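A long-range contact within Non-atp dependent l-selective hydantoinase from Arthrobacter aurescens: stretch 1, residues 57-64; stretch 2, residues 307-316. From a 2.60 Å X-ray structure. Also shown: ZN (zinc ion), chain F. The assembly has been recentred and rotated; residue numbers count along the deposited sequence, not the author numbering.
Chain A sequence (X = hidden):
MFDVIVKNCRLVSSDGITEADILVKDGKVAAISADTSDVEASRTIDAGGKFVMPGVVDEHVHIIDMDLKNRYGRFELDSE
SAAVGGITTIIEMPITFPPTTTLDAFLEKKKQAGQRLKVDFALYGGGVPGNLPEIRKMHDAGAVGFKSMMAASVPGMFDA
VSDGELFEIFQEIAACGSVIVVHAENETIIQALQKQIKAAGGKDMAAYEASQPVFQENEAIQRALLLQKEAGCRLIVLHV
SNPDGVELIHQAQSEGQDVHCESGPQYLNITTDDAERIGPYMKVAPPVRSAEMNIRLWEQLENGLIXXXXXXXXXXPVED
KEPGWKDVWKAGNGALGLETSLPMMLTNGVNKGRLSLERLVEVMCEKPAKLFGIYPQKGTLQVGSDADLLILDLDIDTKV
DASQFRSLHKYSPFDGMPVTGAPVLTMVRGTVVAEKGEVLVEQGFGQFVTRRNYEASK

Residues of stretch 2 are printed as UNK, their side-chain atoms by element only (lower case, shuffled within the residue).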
# COMPACT_ATOMS: atom_id res chain seq x y z
N VAL A 57 -26.75 15.70 -16.42
CA VAL A 57 -27.20 15.95 -15.07
C VAL A 57 -26.03 16.60 -14.33
O VAL A 57 -25.05 15.93 -14.02
CB VAL A 57 -27.60 14.64 -14.34
CG1 VAL A 57 -27.86 14.91 -12.86
CG2 VAL A 57 -28.85 14.06 -14.98
N ASP A 58 -26.13 17.90 -14.07
CA ASP A 58 -25.06 18.61 -13.39
C ASP A 58 -25.38 18.76 -11.90
O ASP A 58 -26.30 19.48 -11.51
CB ASP A 58 -24.84 19.97 -14.03
CG ASP A 58 -23.53 20.58 -13.63
OD1 ASP A 58 -23.12 20.36 -12.48
OD2 ASP A 58 -22.90 21.27 -14.45
N GLU A 59 -24.60 18.07 -11.07
CA GLU A 59 -24.76 18.05 -9.62
C GLU A 59 -24.11 19.23 -8.91
O GLU A 59 -24.21 19.34 -7.69
CB GLU A 59 -24.12 16.78 -9.05
CG GLU A 59 -22.61 16.75 -9.29
CD GLU A 59 -21.94 15.47 -8.84
OE1 GLU A 59 -22.63 14.44 -8.73
OE2 GLU A 59 -20.70 15.49 -8.63
N HIS A 60 -23.43 20.09 -9.66
CA HIS A 60 -22.75 21.19 -9.02
C HIS A 60 -23.04 22.56 -9.65
O HIS A 60 -22.23 23.10 -10.40
CB HIS A 60 -21.26 20.91 -9.03
CG HIS A 60 -20.49 21.75 -8.06
ND1 HIS A 60 -19.27 21.36 -7.53
CD2 HIS A 60 -20.76 22.96 -7.53
CE1 HIS A 60 -18.84 22.30 -6.71
NE2 HIS A 60 -19.72 23.28 -6.69
N VAL A 61 -24.19 23.11 -9.30
CA VAL A 61 -24.61 24.38 -9.85
C VAL A 61 -24.86 25.45 -8.78
O VAL A 61 -25.48 25.18 -7.73
CB VAL A 61 -25.88 24.18 -10.70
CG1 VAL A 61 -26.31 25.49 -11.38
CG2 VAL A 61 -25.63 23.11 -11.73
N HIS A 62 -24.36 26.65 -9.04
CA HIS A 62 -24.54 27.80 -8.15
C HIS A 62 -25.22 28.95 -8.90
O HIS A 62 -24.58 29.96 -9.21
CB HIS A 62 -23.21 28.32 -7.62
CG HIS A 62 -22.43 27.34 -6.82
ND1 HIS A 62 -22.74 27.03 -5.52
CD2 HIS A 62 -21.30 26.65 -7.11
CE1 HIS A 62 -21.83 26.20 -5.04
NE2 HIS A 62 -20.94 25.95 -5.99
N ILE A 63 -26.50 28.81 -9.23
CA ILE A 63 -27.19 29.90 -9.89
C ILE A 63 -27.38 30.95 -8.80
O ILE A 63 -27.42 32.14 -9.08
CB ILE A 63 -28.55 29.46 -10.45
CG1 ILE A 63 -28.33 28.55 -11.66
CG2 ILE A 63 -29.38 30.69 -10.84
CD1 ILE A 63 -29.60 27.95 -12.22
N ILE A 64 -27.46 30.48 -7.55
CA ILE A 64 -27.60 31.32 -6.36
C ILE A 64 -28.99 31.90 -6.19
O ILE A 64 -29.73 31.47 -5.31
CB ILE A 64 -26.62 32.49 -6.35
CG1 ILE A 64 -25.19 32.00 -6.65
CG2 ILE A 64 -26.69 33.19 -4.99
CD1 ILE A 64 -24.46 31.46 -5.44
N UNK A 307 -15.25 9.85 -11.02
CA UNK A 307 -16.64 9.43 -11.04
C UNK A 307 -17.67 10.34 -11.68
O UNK A 307 -18.54 9.86 -12.40
o UNK A 307 -16.25 6.92 -9.46
c UNK A 307 -17.07 9.11 -9.61
c UNK A 307 -16.18 8.07 -8.98
o UNK A 307 -15.41 8.40 -8.05
N UNK A 308 -17.58 11.64 -11.42
CA UNK A 308 -18.54 12.57 -12.00
C UNK A 308 -17.89 13.88 -12.42
O UNK A 308 -16.80 14.24 -11.96
o UNK A 308 -19.09 13.67 -9.92
c UNK A 308 -20.36 11.70 -10.49
c UNK A 308 -19.66 12.94 -11.01
N UNK A 309 -18.58 14.60 -13.28
CA UNK A 309 -18.12 15.89 -13.74
C UNK A 309 -19.23 16.89 -13.39
O UNK A 309 -20.41 16.64 -13.63
c UNK A 309 -15.46 15.32 -14.84
c UNK A 309 -17.88 15.83 -15.25
c UNK A 309 -16.34 15.44 -17.17
c UNK A 309 -16.44 16.00 -15.76
N UNK A 310 -18.84 18.01 -12.79
CA UNK A 310 -19.81 19.03 -12.42
C UNK A 310 -19.22 20.35 -12.85
O UNK A 310 -18.01 20.54 -12.75
N UNK A 311 -20.04 21.28 -13.32
CA UNK A 311 -19.51 22.55 -13.80
C UNK A 311 -19.04 23.52 -12.72
O UNK A 311 -18.02 24.21 -12.89
o UNK A 311 -21.69 23.56 -13.86
c UNK A 311 -20.56 23.25 -14.65
N UNK A 312 -19.76 23.55 -11.61
CA UNK A 312 -19.48 24.49 -10.53
C UNK A 312 -19.73 25.90 -11.10
O UNK A 312 -19.02 26.87 -10.80
c UNK A 312 -17.86 25.10 -8.68
c UNK A 312 -18.05 24.35 -10.00
o UNK A 312 -16.72 25.50 -8.36
o UNK A 312 -18.86 25.28 -7.95
N UNK A 313 -20.75 25.98 -11.94
CA UNK A 313 -21.20 27.22 -12.56
C UNK A 313 -21.56 28.19 -11.42
O UNK A 313 -22.35 27.86 -10.53
c UNK A 313 -22.45 26.93 -13.39
c UNK A 313 -23.63 29.77 -15.31
c UNK A 313 -23.15 28.15 -13.91
n UNK A 313 -22.83 28.73 -15.11
c UNK A 313 -24.16 28.88 -13.38
n UNK A 313 -24.44 29.88 -14.28
N UNK A 314 -20.98 29.38 -11.45
CA UNK A 314 -21.27 30.34 -10.41
C UNK A 314 -20.78 31.71 -10.80
O UNK A 314 -19.59 31.91 -11.05
N UNK A 315 -21.71 32.66 -10.84
CA UNK A 315 -21.37 34.01 -11.23
C UNK A 315 -20.82 34.87 -10.11
O UNK A 315 -20.88 34.52 -8.94
N UNK A 316 -20.27 36.01 -10.49
CA UNK A 316 -19.72 36.97 -9.56
C UNK A 316 -19.80 38.27 -10.33
O UNK A 316 -19.51 38.30 -11.53
c UNK A 316 -17.73 37.74 -6.95
n UNK A 316 -17.86 35.55 -7.02
c UNK A 316 -17.93 36.70 -7.79
c UNK A 316 -17.62 35.89 -5.77
n UNK A 316 -17.54 37.21 -5.70
c UNK A 316 -18.26 36.66 -9.25
ZN ZN F . -19.00 25.08 -5.84
O HOH W 1 -22.93 16.19 -12.48
O HOH W 2 -22.23 16.96 -15.68
O HOH W 3 -16.88 26.39 -5.61

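Position 307 has two side-chain carbons, the second carrying two oxygens. This carboxylate is Asp307, which lies beyond the reach of stretch 1 and has one oxygen hydrogen-bonded elsewhere in the structure.

At 308 a single carbon carries one oxygen and one carbon, the branched pattern of Thr308. Its hydroxyl OG1 donates to Glu59 OE2 at 2.8 Å, giving a buried carboxylate a polar partner.

Position 309 has four carbons forked at the second, hence Leu309. Its CA-to-CB bond points away from stretch 1, but its backbone O is 2.8 Å from water 1, which also accepts from Glu59 N at 2.9 Å.

Position 310 has no side-chain atoms and is Gly310. Its CA lies 3.6 Å from Asp58 OD1, and an ideal CB would clash with His60 CB at 2.9 Å; the absence of a side chain is what permits this approach.

Position 311 has one carbon followed by one oxygen: Ser311. The short side chain lets OG donate to Asp58 OD2 at 2.7 Å, while its backbone N reaches the same Asp58 OD2 at 3.1 Å. Asp58 OD1 meanwhile accepts from His60 N at 2.8 Å, so the carboxylate ties the two stretches together while bracing its own.

Position 312 again shows two carbons, the second bearing two oxygens, one of them 2.1 Å from ZN. It is Asp312, whose OD1 is that zinc ligand. His60 NE2 and His62 NE2 each bind ZN at 2.1 Å as well, so the short separation of 2.5 Å between His60 NE2 and Asp312 OD1 reflects a shared metal. Asp312 CB packs over the face of the His60 ring, 3.8 Å from its centroid, and water 3, also on the zinc, donates to Asp312 OD2 at 2.9 Å.

Position 313 has one carbon and a five-membered ring of three carbons and two nitrogens, identifying His313. Both ring nitrogens are satisfied elsewhere in the structure, and its backbone O accepts from His62 N at 2.8 Å.

Positions 314 and 315 lack side chains: Gly314 and Gly315. Gly314 CA makes a CA-H...O contact with His62 O at 3.5 Å, and an ideal CB there would sit tightly against His62 CB, at 3.4 Å.

Position 316 carries another such ring, His316, out of reach of stretch 1.

The contact thus combines metal coordination with close backbone packing. Zinc joins His60 and His62 to Asp312, Asp58 and Glu59 receive hydroxyl donors, and glycine at 310 leaves room for the chains to meet.

Stretch 2 307-316: DTLGSDHGGH
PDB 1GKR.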